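Local atomic coordinates of putative dimetal phosphatase (Danio rerio, PDB entry 2NXF), a protein that probably hydrolyses ADP-ribose and CDP-alcohols such as CDP-choline and CDP-glycerol at a dinuclear metal centre. Residues Gly9-Val14 with Glu284-Thr289; Ala37-Asp42 with His292-Ala297; Ser227-His232 with Ala263-Asp268. One frame throughout, in Å; residues are numbered along the deposited sequence. Where two conformers were deposited one is given.

Contact 1: residues Gly9-Val14 with Glu284-Thr289; sequences GLIADV and EGVIET. With ZN (zinc ion), chain B.
I11 and V286 meet where strand 6-11 runs out into the metal-binding loop of a calcineurin-like metallophosphoesterase. This loop carries the first family motif, here D-x-Q, with D13 and Q15 as zinc ligands. I11 holds CG1 anti to the backbone N (chi1 -160°), and that methylene lies 3.5 Å from V286 CG2; I11 CD1 reaches the same methyl. The two side chains cross obliquely. V286 CG2, anti to its own carbonyl carbon, also rests against A12 O, while V286 CB packs on V14 CA at 3.8 Å. V286 thus meets four successive residues, I11 to V14, with CG2 on I11 and A12 and CB near D13 O and V14 CA.

Two backbone bonds fix this register, successive amides meeting successive carbonyls. V286 N donates to A12 O at 3.0 Å and is almost perfectly straight (179°). I287 N donates to D13 O at 2.9 Å but is more bent, at 143°. A water bridges farther back, accepting from A12 N and donating to E284 O.

I287 sets CB and CG2 against D13 O, and its CB lies 3.6 Å from V14 O. G285 CA comes to 4.0 Å from D13 CB, a spot where a side chain on the glycine would be tight against that CB.

With its main-chain O gripped by I287 N, D13 turns its side chain to the metal. H265 N donates to OD2, which should limit rotation of the carboxylate, and the other oxygen, D13 OD1, binds zinc at 2.1 Å.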
ATOM      1  N   GLY A   9      10.121  -6.617   7.418  1.00 23.55           N
ATOM      2  CA  GLY A   9      10.555  -5.555   6.487  1.00 22.68           C
ATOM      3  C   GLY A   9       9.378  -4.802   5.875  1.00 24.08           C
ATOM      4  O   GLY A   9       8.292  -5.351   5.745  1.00 24.31           O
ATOM      5  N   LEU A  10       9.600  -3.543   5.486  1.00 24.23           N
ATOM      6  CA  LEU A  10       8.585  -2.705   4.815  1.00 24.67           C
ATOM      7  C   LEU A  10       9.210  -1.956   3.654  1.00 24.08           C
ATOM      8  O   LEU A  10      10.298  -1.402   3.797  1.00 23.93           O
ATOM      9  CB  LEU A  10       8.064  -1.632   5.782  1.00 26.08           C
ATOM     10  CG  LEU A  10       7.182  -2.111   6.908  1.00 29.19           C
ATOM     11  CD1 LEU A  10       7.099  -1.041   8.002  1.00 33.56           C
ATOM     12  CD2 LEU A  10       5.795  -2.445   6.342  1.00 32.35           C
ATOM     13  N   ILE A  11       8.494  -1.893   2.528  1.00 24.08           N
ATOM     14  CA  ILE A  11       9.009  -1.144   1.370  1.00 23.47           C
ATOM     15  C   ILE A  11       7.802  -0.752   0.513  1.00 24.02           C
ATOM     16  O   ILE A  11       6.778  -1.437   0.545  1.00 24.03           O
ATOM     17  CB  ILE A  11      10.044  -1.976   0.572  1.00 24.01           C
ATOM     18  CG1 ILE A  11      10.938  -1.075  -0.306  1.00 23.90           C
ATOM     19  CG2 ILE A  11       9.363  -3.127  -0.204  1.00 23.53           C
ATOM     20  CD1 ILE A  11      12.230  -1.789  -0.815  1.00 23.21           C
ATOM     21  N   ALA A  12       7.915   0.367  -0.203  1.00 23.67           N
ATOM     22  CA  ALA A  12       6.791   0.851  -1.022  1.00 23.93           C
ATOM     23  C   ALA A  12       7.264   1.304  -2.395  1.00 23.83           C
ATOM     24  O   ALA A  12       8.344   1.888  -2.524  1.00 23.94           O
ATOM     25  CB  ALA A  12       6.098   2.021  -0.322  1.00 24.50           C
ATOM     26  N   ASP A  13       6.431   1.035  -3.396  1.00 24.02           N
ATOM     27  CA  ASP A  13       6.518   1.730  -4.709  1.00 23.78           C
ATOM     28  C   ASP A  13       7.881   1.517  -5.362  1.00 23.90           C
ATOM     29  O   ASP A  13       8.543   2.483  -5.788  1.00 23.81           O
ATOM     30  CB  ASP A  13       6.165   3.230  -4.580  1.00 24.92           C
ATOM     31  CG  ASP A  13       4.696   3.443  -4.185  1.00 27.57           C
ATOM     32  OD1 ASP A  13       3.875   3.628  -5.074  1.00 27.28           O
ATOM     33  OD2 ASP A  13       4.366   3.332  -2.991  1.00 27.14           O
ATOM     34  N   VAL A  14       8.296   0.252  -5.430  1.00 23.70           N
ATOM     35  CA  VAL A  14       9.528  -0.118  -6.159  1.00 24.03           C
ATOM     36  C   VAL A  14       9.388   0.346  -7.629  1.00 24.37           C
ATOM     37  O   VAL A  14      10.257   1.037  -8.171  1.00 23.94           O
ATOM     38  CB  VAL A  14       9.803  -1.640  -6.062  1.00 23.81           C
ATOM     39  CG1 VAL A  14      11.022  -2.037  -6.926  1.00 24.91           C
ATOM     40  CG2 VAL A  14      10.016  -2.074  -4.598  1.00 25.17           C
ATOM     41  N   GLU A 284       7.845   6.570   2.091  1.00 24.12           N
ATOM     42  CA  GLU A 284       8.530   7.170   0.939  1.00 24.62           C
ATOM     43  C   GLU A 284       8.748   6.119  -0.139  1.00 25.26           C
ATOM     44  O   GLU A 284       9.028   4.957   0.178  1.00 25.91           O
ATOM     45  CB  GLU A 284       9.879   7.747   1.392  1.00 24.88           C
ATOM     46  CG  GLU A 284       9.755   9.028   2.258  1.00 24.25           C
ATOM     47  CD  GLU A 284       9.371   8.802   3.734  1.00 25.14           C
ATOM     48  OE1 GLU A 284       9.285   7.659   4.223  1.00 28.24           O
ATOM     49  OE2 GLU A 284       9.148   9.811   4.441  1.00 28.67           O
ATOM     50  N   GLY A 285       8.633   6.526  -1.410  1.00 25.63           N
ATOM     51  CA  GLY A 285       8.631   5.538  -2.498  1.00 25.99           C
ATOM     52  C   GLY A 285      10.015   5.300  -3.067  1.00 25.74           C
ATOM     53  O   GLY A 285      10.779   6.244  -3.334  1.00 25.63           O
ATOM     54  N   VAL A 286      10.329   4.030  -3.272  1.00 24.23           N
ATOM     55  CA  VAL A 286      11.617   3.636  -3.843  1.00 23.69           C
ATOM     56  C   VAL A 286      11.830   4.244  -5.224  1.00 23.78           C
ATOM     57  O   VAL A 286      12.945   4.697  -5.565  1.00 23.19           O
ATOM     58  CB  VAL A 286      11.702   2.084  -3.939  1.00 23.43           C
ATOM     59  CG1 VAL A 286      12.848   1.641  -4.859  1.00 23.58           C
ATOM     60  CG2 VAL A 286      11.857   1.470  -2.540  1.00 24.51           C
ATOM     61  N   ILE A 287      10.765   4.277  -6.021  1.00 23.18           N
ATOM     62  CA  ILE A 287      10.909   4.762  -7.407  1.00 24.05           C
ATOM     63  C   ILE A 287      11.446   6.189  -7.515  1.00 24.38           C
ATOM     64  O   ILE A 287      12.150   6.505  -8.463  1.00 25.09           O
ATOM     65  CB  ILE A 287       9.610   4.584  -8.212  1.00 24.37           C
ATOM     66  CG1 ILE A 287       9.807   4.915  -9.701  1.00 23.38           C
ATOM     67  CG2 ILE A 287       8.453   5.400  -7.610  1.00 25.66           C
ATOM     68  CD1 ILE A 287      10.812   3.996 -10.414  1.00 25.35           C
ATOM     69  N   GLU A 288      11.124   7.056  -6.546  1.00 24.85           N
ATOM     70  CA  GLU A 288      11.612   8.443  -6.642  1.00 25.45           C
ATOM     71  C   GLU A 288      12.873   8.676  -5.813  1.00 26.20           C
ATOM     72  O   GLU A 288      13.271   9.818  -5.599  1.00 25.73           O
ATOM     73  CB  GLU A 288      10.502   9.433  -6.299  1.00 26.19           C
ATOM     74  CG  GLU A 288       9.472   9.474  -7.441  1.00 27.14           C
ATOM     75  CD  GLU A 288       8.280  10.364  -7.186  1.00 30.57           C
ATOM     76  OE1 GLU A 288       8.294  11.135  -6.211  1.00 28.68           O
ATOM     77  OE2 GLU A 288       7.325  10.282  -7.998  1.00 29.16           O
ATOM     78  N   THR A 289      13.480   7.574  -5.375  1.00 24.69           N
ATOM     79  CA  THR A 289      14.728   7.600  -4.586  1.00 26.95           C
ATOM     80  C   THR A 289      15.972   7.399  -5.498  1.00 25.56           C
ATOM     81  O   THR A 289      16.070   6.357  -6.153  1.00 25.67           O
ATOM     82  CB  THR A 289      14.710   6.541  -3.517  1.00 25.73           C
ATOM     83  OG1 THR A 289      13.497   6.662  -2.758  1.00 25.96           O
ATOM     84  CG2 THR A 289      15.934   6.688  -2.595  1.00 25.83           C
TER
HETATM   85 ZN    ZN B 401       3.684   4.497  -6.939  0.80 16.87          ZN
HETATM   86  O   HOH W   1       9.829   2.263   0.741  1.00 14.59           O
HETATM   87  O   HOH W   2       1.993   5.591  -6.204  1.00 20.14           O

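Contact 2: residues Ala37-Asp42 with His292-Ala297; sequences ADLLRD and HSHAFA
D42 and H294 are joined by a hydrogen bond, the one such bond across this contact: H294 NE2 donates to D42 OD2 at 2.7 Å with an N-H...O angle of 150°. The oxygen lies close to the imidazole plane, at the ring edge, and is approached on its anti side, somewhat out of the carboxylate plane. D42 holds CG anti to the backbone N (chi1 -180°), and from that CG the OD2 branch meets H294 NE2. Q46 NE2, one helical turn on, also bonds to D42 OD2, so this oxygen has two partners.

The other ring nitrogen is engaged within its own segment. A295 N donates to H294 ND1 at 3.1 Å, nearly in the ring plane. With NE2 as donor and ND1 as acceptor, the two bonds are consistent with the tautomer protonated at NE2, and would oppose rotation of the ring.

These residues link helix 35-49 to the chain leading into strand 295-301, in the six-stranded sheet of the metallophosphoesterase alpha/beta fold; the helix lies against one face of that sheet, and F296 also touches A43 and Q46 on it.

Apolar contacts use the faces of the imidazole. L39 CD2 makes a CH-pi contact 4.0 Å from the H294 ring centroid and 17° off the normal. F296 CD2 lies over the opposite face, 3.3 Å above the plane and displaced toward the rim. An alanine in place of H294 would probably leave D42 with Q46 alone of these two partners, deprive A295 N of its acceptor and open a gap between L39 and F296.

L39 O also approaches H294 CE1 at 3.3 Å, and L39 CD2 lies 3.6 Å from S293 O.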
ATOM      1  N   ALA A  37      15.519  -1.731  -8.666  1.00 23.87           N
ATOM      2  CA  ALA A  37      15.878  -3.130  -8.400  1.00 24.44           C
ATOM      3  C   ALA A  37      17.148  -3.238  -7.547  1.00 24.87           C
ATOM      4  O   ALA A  37      17.291  -4.190  -6.770  1.00 25.51           O
ATOM      5  CB  ALA A  37      16.020  -3.906  -9.703  1.00 25.21           C
ATOM      6  N   ASP A  38      18.062  -2.271  -7.697  1.00 24.13           N
ATOM      7  CA  ASP A  38      19.289  -2.202  -6.884  1.00 24.44           C
ATOM      8  C   ASP A  38      18.946  -1.852  -5.435  1.00 24.10           C
ATOM      9  O   ASP A  38      19.511  -2.442  -4.499  1.00 24.76           O
ATOM     10  CB  ASP A  38      20.254  -1.168  -7.457  1.00 24.68           C
ATOM     11  CG  ASP A  38      20.747  -1.531  -8.854  1.00 28.31           C
ATOM     12  OD1 ASP A  38      20.851  -2.736  -9.181  1.00 29.76           O
ATOM     13  OD2 ASP A  38      21.043  -0.600  -9.627  1.00 31.87           O
ATOM     14  N   LEU A  39      18.024  -0.906  -5.242  1.00 23.59           N
ATOM     15  CA  LEU A  39      17.571  -0.576  -3.894  1.00 23.16           C
ATOM     16  C   LEU A  39      16.851  -1.774  -3.262  1.00 23.77           C
ATOM     17  O   LEU A  39      17.074  -2.099  -2.090  1.00 23.86           O
ATOM     18  CB  LEU A  39      16.664   0.674  -3.885  1.00 23.19           C
ATOM     19  CG  LEU A  39      17.388   1.979  -4.269  1.00 22.28           C
ATOM     20  CD1 LEU A  39      16.425   3.152  -4.181  1.00 22.85           C
ATOM     21  CD2 LEU A  39      18.615   2.284  -3.394  1.00 23.47           C
ATOM     22  N   LEU A  40      15.992  -2.432  -4.033  1.00 23.45           N
ATOM     23  CA  LEU A  40      15.274  -3.618  -3.533  1.00 23.82           C
ATOM     24  C   LEU A  40      16.260  -4.743  -3.114  1.00 23.23           C
ATOM     25  O   LEU A  40      16.101  -5.348  -2.031  1.00 23.50           O
ATOM     26  CB  LEU A  40      14.294  -4.133  -4.594  1.00 23.02           C
ATOM     27  CG  LEU A  40      13.532  -5.412  -4.229  1.00 23.62           C
ATOM     28  CD1 LEU A  40      12.793  -5.239  -2.894  1.00 24.52           C
ATOM     29  CD2 LEU A  40      12.580  -5.803  -5.389  1.00 25.05           C
ATOM     30  N   ARG A  41      17.265  -4.998  -3.954  0.50 23.36           N
ATOM     31  CA  ARG A  41      18.295  -6.005  -3.673  0.50 23.67           C
ATOM     32  C   ARG A  41      19.023  -5.702  -2.364  0.50 23.65           C
ATOM     33  O   ARG A  41      19.265  -6.600  -1.553  0.50 23.24           O
ATOM     34  CB  ARG A  41      19.301  -6.065  -4.828  0.50 23.49           C
ATOM     35  CG  ARG A  41      20.397  -7.136  -4.700  0.50 24.12           C
ATOM     36  CD  ARG A  41      21.234  -7.188  -5.978  0.50 25.14           C
ATOM     37  NE  ARG A  41      20.387  -7.001  -7.159  0.50 29.46           N
ATOM     38  CZ  ARG A  41      20.476  -5.980  -8.009  0.50 30.45           C
ATOM     39  NH1 ARG A  41      21.403  -5.042  -7.846  0.50 31.48           N
ATOM     40  NH2 ARG A  41      19.633  -5.906  -9.032  0.50 31.16           N
ATOM     41  N   ASP A  42      19.360  -4.430  -2.160  1.00 23.62           N
ATOM     42  CA  ASP A  42      20.046  -4.015  -0.931  1.00 23.84           C
ATOM     43  C   ASP A  42      19.148  -4.130   0.313  1.00 24.04           C
ATOM     44  O   ASP A  42      19.617  -4.571   1.382  1.00 24.05           O
ATOM     45  CB  ASP A  42      20.604  -2.604  -1.036  1.00 24.84           C
ATOM     46  CG  ASP A  42      21.318  -2.191   0.238  1.00 26.03           C
ATOM     47  OD1 ASP A  42      22.480  -2.622   0.446  1.00 26.98           O
ATOM     48  OD2 ASP A  42      20.672  -1.504   1.059  1.00 31.10           O
ATOM     49  N   HIS A 292      21.989   7.313  -4.744  1.00 25.78           N
ATOM     50  CA  HIS A 292      22.774   7.758  -3.587  1.00 24.89           C
ATOM     51  C   HIS A 292      21.955   7.798  -2.288  1.00 24.87           C
ATOM     52  O   HIS A 292      22.473   8.171  -1.226  1.00 24.59           O
ATOM     53  CB  HIS A 292      23.433   9.102  -3.850  1.00 25.21           C
ATOM     54  CG  HIS A 292      22.482  10.194  -4.209  1.00 26.29           C
ATOM     55  ND1 HIS A 292      22.217  10.550  -5.515  1.00 25.85           N
ATOM     56  CD2 HIS A 292      21.734  11.016  -3.433  1.00 26.60           C
ATOM     57  CE1 HIS A 292      21.351  11.552  -5.529  1.00 26.28           C
ATOM     58  NE2 HIS A 292      21.043  11.855  -4.277  1.00 25.65           N
ATOM     59  N   SER A 293      20.685   7.421  -2.381  1.00 24.34           N
ATOM     60  CA  SER A 293      19.782   7.486  -1.239  1.00 24.42           C
ATOM     61  C   SER A 293      19.179   6.084  -0.980  1.00 24.99           C
ATOM     62  O   SER A 293      19.733   5.066  -1.431  1.00 24.87           O
ATOM     63  CB  SER A 293      18.725   8.582  -1.517  1.00 25.31           C
ATOM     64  OG  SER A 293      17.817   8.711  -0.436  1.00 25.12           O
ATOM     65  N   HIS A 294      18.077   6.005  -0.234  1.00 23.58           N
ATOM     66  CA  HIS A 294      17.388   4.729  -0.019  1.00 23.94           C
ATOM     67  C   HIS A 294      15.992   5.028   0.456  1.00 24.01           C
ATOM     68  O   HIS A 294      15.681   6.177   0.760  1.00 24.42           O
ATOM     69  CB  HIS A 294      18.083   3.884   1.060  1.00 24.47           C
ATOM     70  CG  HIS A 294      18.185   2.425   0.720  1.00 25.16           C
ATOM     71  ND1 HIS A 294      17.178   1.727   0.090  1.00 27.04           N
ATOM     72  CD2 HIS A 294      19.190   1.537   0.924  1.00 28.39           C
ATOM     73  CE1 HIS A 294      17.554   0.470  -0.078  1.00 27.35           C
ATOM     74  NE2 HIS A 294      18.767   0.330   0.425  1.00 28.66           N
ATOM     75  N   ALA A 295      15.153   3.997   0.486  1.00 23.24           N
ATOM     76  CA  ALA A 295      13.813   4.091   1.098  1.00 24.30           C
ATOM     77  C   ALA A 295      13.258   2.727   1.426  1.00 24.08           C
ATOM     78  O   ALA A 295      12.634   2.077   0.586  1.00 24.28           O
ATOM     79  CB  ALA A 295      12.832   4.836   0.171  1.00 24.05           C
ATOM     80  N   PHE A 296      13.503   2.273   2.647  1.00 24.29           N
ATOM     81  CA  PHE A 296      12.827   1.095   3.140  1.00 23.48           C
ATOM     82  C   PHE A 296      12.942   1.117   4.655  1.00 23.98           C
ATOM     83  O   PHE A 296      13.572   2.010   5.230  1.00 23.99           O
ATOM     84  CB  PHE A 296      13.407  -0.212   2.542  1.00 24.06           C
ATOM     85  CG  PHE A 296      14.718  -0.653   3.161  1.00 22.52           C
ATOM     86  CD1 PHE A 296      14.759  -1.690   4.105  1.00 25.74           C
ATOM     87  CD2 PHE A 296      15.914  -0.052   2.785  1.00 24.64           C
ATOM     88  CE1 PHE A 296      15.985  -2.103   4.681  1.00 25.14           C
ATOM     89  CE2 PHE A 296      17.152  -0.472   3.343  1.00 24.91           C
ATOM     90  CZ  PHE A 296      17.180  -1.488   4.295  1.00 25.92           C
ATOM     91  N   ALA A 297      12.304   0.156   5.305  1.00 23.42           N
ATOM     92  CA  ALA A 297      12.397   0.098   6.756  1.00 23.48           C
ATOM     93  C   ALA A 297      12.336  -1.339   7.262  1.00 24.23           C
ATOM     94  O   ALA A 297      11.982  -2.271   6.509  1.00 24.77           O
ATOM     95  CB  ALA A 297      11.263   0.926   7.368  1.00 24.10           C
TER

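Contact 3: residues Ser227-His232 with Ala263-Asp268; sequences SHLPVH and AGHDHD. With ZN (zinc ion), chain C; ZN (zinc ion), chain B.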
ATOM      1  N   SER A 227      -2.387  -0.659   3.274  1.00 24.42           N
ATOM      2  CA  SER A 227      -3.225  -0.278   2.130  1.00 24.21           C
ATOM      3  C   SER A 227      -2.326   0.412   1.110  1.00 24.68           C
ATOM      4  O   SER A 227      -1.403   1.111   1.508  1.00 24.51           O
ATOM      5  CB  SER A 227      -4.299   0.693   2.628  1.00 24.91           C
ATOM      6  OG  SER A 227      -4.958   1.375   1.558  1.00 25.85           O
ATOM      7  N   HIS A 228      -2.585   0.275  -0.198  1.00 24.34           N
ATOM      8  CA  HIS A 228      -1.714   1.042  -1.096  1.00 24.46           C
ATOM      9  C   HIS A 228      -1.944   2.536  -0.830  1.00 24.01           C
ATOM     10  O   HIS A 228      -0.987   3.329  -0.820  1.00 24.67           O
ATOM     11  CB  HIS A 228      -1.991   0.762  -2.573  1.00 24.41           C
ATOM     12  CG  HIS A 228      -1.033   1.453  -3.476  1.00 23.86           C
ATOM     13  ND1 HIS A 228       0.328   1.216  -3.427  1.00 24.09           N
ATOM     14  CD2 HIS A 228      -1.226   2.399  -4.424  1.00 25.49           C
ATOM     15  CE1 HIS A 228       0.929   1.977  -4.331  1.00 27.11           C
ATOM     16  NE2 HIS A 228       0.009   2.705  -4.945  1.00 25.77           N
ATOM     17  N   LEU A 229      -3.203   2.903  -0.615  1.00 24.08           N
ATOM     18  CA  LEU A 229      -3.582   4.306  -0.461  1.00 23.60           C
ATOM     19  C   LEU A 229      -3.686   4.751   0.989  1.00 23.85           C
ATOM     20  O   LEU A 229      -4.284   4.052   1.831  1.00 24.07           O
ATOM     21  CB  LEU A 229      -4.959   4.573  -1.114  1.00 23.81           C
ATOM     22  CG  LEU A 229      -5.040   4.348  -2.631  1.00 23.02           C
ATOM     23  CD1 LEU A 229      -6.478   4.636  -3.134  1.00 25.94           C
ATOM     24  CD2 LEU A 229      -4.027   5.179  -3.361  1.00 26.31           C
ATOM     25  N   PRO A 230      -3.139   5.939   1.287  1.00 23.48           N
ATOM     26  CA  PRO A 230      -3.331   6.553   2.610  1.00 23.89           C
ATOM     27  C   PRO A 230      -4.771   7.044   2.792  1.00 23.71           C
ATOM     28  O   PRO A 230      -5.492   7.273   1.802  1.00 23.85           O
ATOM     29  CB  PRO A 230      -2.362   7.744   2.591  1.00 23.58           C
ATOM     30  CG  PRO A 230      -2.214   8.099   1.147  1.00 25.16           C
ATOM     31  CD  PRO A 230      -2.275   6.760   0.419  1.00 23.45           C
ATOM     32  N   VAL A 231      -5.172   7.198   4.052  1.00 23.63           N
ATOM     33  CA  VAL A 231      -6.528   7.678   4.356  1.00 23.17           C
ATOM     34  C   VAL A 231      -6.566   8.907   5.267  1.00 23.44           C
ATOM     35  O   VAL A 231      -7.609   9.544   5.394  1.00 22.96           O
ATOM     36  CB  VAL A 231      -7.435   6.561   4.939  1.00 23.05           C
ATOM     37  CG1 VAL A 231      -7.608   5.384   3.935  1.00 24.27           C
ATOM     38  CG2 VAL A 231      -6.884   6.067   6.312  1.00 23.46           C
ATOM     39  N   HIS A 232      -5.443   9.271   5.890  1.00 23.60           N
ATOM     40  CA  HIS A 232      -5.473  10.445   6.783  1.00 23.96           C
ATOM     41  C   HIS A 232      -4.838  11.651   6.087  1.00 24.21           C
ATOM     42  O   HIS A 232      -3.686  11.585   5.675  1.00 23.33           O
ATOM     43  CB  HIS A 232      -4.766  10.157   8.112  1.00 24.46           C
ATOM     44  CG  HIS A 232      -5.190  11.079   9.213  1.00 25.32           C
ATOM     45  ND1 HIS A 232      -5.125  12.453   9.099  1.00 28.38           N
ATOM     46  CD2 HIS A 232      -5.702  10.824  10.440  1.00 26.48           C
ATOM     47  CE1 HIS A 232      -5.582  13.003  10.214  1.00 28.33           C
ATOM     48  NE2 HIS A 232      -5.939  12.036  11.043  1.00 26.77           N
ATOM     49  N   ALA A 263       0.729   2.914   4.500  1.00 24.52           N
ATOM     50  CA  ALA A 263       0.385   2.999   3.089  1.00 23.87           C
ATOM     51  C   ALA A 263       1.589   3.404   2.251  1.00 24.90           C
ATOM     52  O   ALA A 263       2.611   3.809   2.796  1.00 25.01           O
ATOM     53  CB  ALA A 263      -0.757   4.006   2.890  1.00 25.15           C
ATOM     54  N   GLY A 264       1.456   3.287   0.931  1.00 25.08           N
ATOM     55  CA  GLY A 264       2.475   3.786  -0.005  1.00 25.18           C
ATOM     56  C   GLY A 264       1.792   4.869  -0.828  1.00 25.70           C
ATOM     57  O   GLY A 264       1.078   5.736  -0.280  1.00 26.12           O
ATOM     58  N   HIS A 265       2.016   4.821  -2.144  1.00 25.47           N
ATOM     59  CA  HIS A 265       1.334   5.672  -3.148  1.00 25.84           C
ATOM     60  C   HIS A 265       1.848   7.095  -3.208  1.00 25.75           C
ATOM     61  O   HIS A 265       2.202   7.569  -4.291  1.00 26.86           O
ATOM     62  CB  HIS A 265      -0.205   5.629  -2.999  1.00 25.63           C
ATOM     63  CG  HIS A 265      -0.971   6.182  -4.174  1.00 26.08           C
ATOM     64  ND1 HIS A 265      -0.895   5.647  -5.446  1.00 24.21           N
ATOM     65  CD2 HIS A 265      -1.906   7.161  -4.237  1.00 25.24           C
ATOM     66  CE1 HIS A 265      -1.736   6.283  -6.245  1.00 26.39           C
ATOM     67  NE2 HIS A 265      -2.358   7.220  -5.538  1.00 25.08           N
ATOM     68  N   ASP A 266       1.875   7.799  -2.075  1.00 25.41           N
ATOM     69  CA  ASP A 266       2.455   9.145  -2.065  1.00 25.43           C
ATOM     70  C   ASP A 266       3.958   8.974  -1.881  1.00 25.03           C
ATOM     71  O   ASP A 266       4.428   8.741  -0.756  1.00 25.64           O
ATOM     72  CB  ASP A 266       1.856   9.984  -0.920  1.00 25.39           C
ATOM     73  CG  ASP A 266       2.401  11.390  -0.861  1.00 26.43           C
ATOM     74  OD1 ASP A 266       3.353  11.721  -1.607  1.00 25.86           O
ATOM     75  OD2 ASP A 266       1.849  12.201  -0.078  1.00 29.24           O
ATOM     76  N   HIS A 267       4.711   9.091  -2.980  1.00 25.32           N
ATOM     77  CA  HIS A 267       6.149   8.757  -2.955  1.00 25.60           C
ATOM     78  C   HIS A 267       6.957   9.693  -2.063  1.00 25.14           C
ATOM     79  O   HIS A 267       8.069   9.362  -1.692  1.00 25.07           O
ATOM     80  CB  HIS A 267       6.743   8.792  -4.369  1.00 26.11           C
ATOM     81  CG  HIS A 267       6.077   7.844  -5.323  1.00 26.16           C
ATOM     82  ND1 HIS A 267       6.080   8.044  -6.688  1.00 27.06           N
ATOM     83  CD2 HIS A 267       5.400   6.688  -5.109  1.00 27.62           C
ATOM     84  CE1 HIS A 267       5.421   7.054  -7.273  1.00 25.62           C
ATOM     85  NE2 HIS A 267       4.997   6.218  -6.339  1.00 25.79           N
ATOM     86  N   ASP A 268       6.406  10.874  -1.756  1.00 25.31           N
ATOM     87  CA  ASP A 268       7.050  11.825  -0.845  1.00 25.46           C
ATOM     88  C   ASP A 268       6.996  11.366   0.613  1.00 25.65           C
ATOM     89  O   ASP A 268       7.773  11.864   1.449  1.00 25.76           O
ATOM     90  CB  ASP A 268       6.361  13.183  -0.938  1.00 25.59           C
ATOM     91  CG  ASP A 268       6.787  13.991  -2.162  1.00 28.44           C
ATOM     92  OD1 ASP A 268       7.654  13.540  -2.948  1.00 29.51           O
ATOM     93  OD2 ASP A 268       6.268  15.118  -2.309  1.00 29.47           O
TER
HETATM   94 ZN    ZN C 402       0.404   4.182  -6.541  0.80 14.81          ZN
HETATM   95 ZN    ZN B 401       3.684   4.497  -6.939  0.80 16.87          ZN
HETATM   96  O   HOH W   2       1.993   5.591  -6.204  1.00 20.14           O
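H265 reaches across to H228 from its first side-chain atom. H265 CB stands over one face of the H228 imidazole, 3.9 Å from the ring centroid and displaced toward the rim, and the same CB lies 3.3 Å from H228 O. CG is set anti to the backbone N (chi1 -165°), and from there the ring splits its roles. ND1 binds zinc at 2.2 Å, the metal that H228 NE2 also ligates at 2.2 Å. The two nitrogens are close because they share this ion, not through a hydrogen bond. The side chains cross at about a right angle, and the ring planes differ by 67°. CG and CD2 lie under L229 CD2, modelled over one face of the ring at a doubtful closeness; CE1, between the two nitrogens, is near the zinc. At the tip, H265 NE2 bonds to N198 OD1.

G264-H265-D266-H267 is the G-H-x-H motif of metallophosphoesterases, at the end of strand 258-263, and H228 follows the neighbouring strand 222-227. D60 and N96 are further ligands of the zinc held by H228 and H265, and D60 also binds the second zinc, which H267 NE2 ligates. A water bound to both metals donates to H265 O at 2.8 Å, so this main-chain O is likely to help orient the bridging water, while ND1 binds one metal.

Between the backbones, G264 N donates to H228 O at 3.0 Å. A263 CA makes a C-H...O contact with S227 O at 3.0 Å, and A263 CB packs on P230 CD at 4.0 Å.

In the fold
Contacts 1 and 3 are buried, whereas contact 2 is only partly so; its centre lies about 17 Å from the centre of the chain, against about 10 Å for contact 1 and 6 Å for contact 3. Contacts 1 and 2 use adjacent strands of the six-stranded sheet, 6-11 and 295-301, where L10 N probably bonds to A297 O; contact 3 follows two strands of the seven-stranded sheet. Metal chemistry unites contacts 1 and 3: both reach the zinc bound by D13 and H267 and share the bridging water, and E288 OE2 is hydrogen-bonded to H267 ND1. Contact 2 touches neither metal, relying instead on a histidine-carboxylate bond and CH-pi packing between helix and sheet.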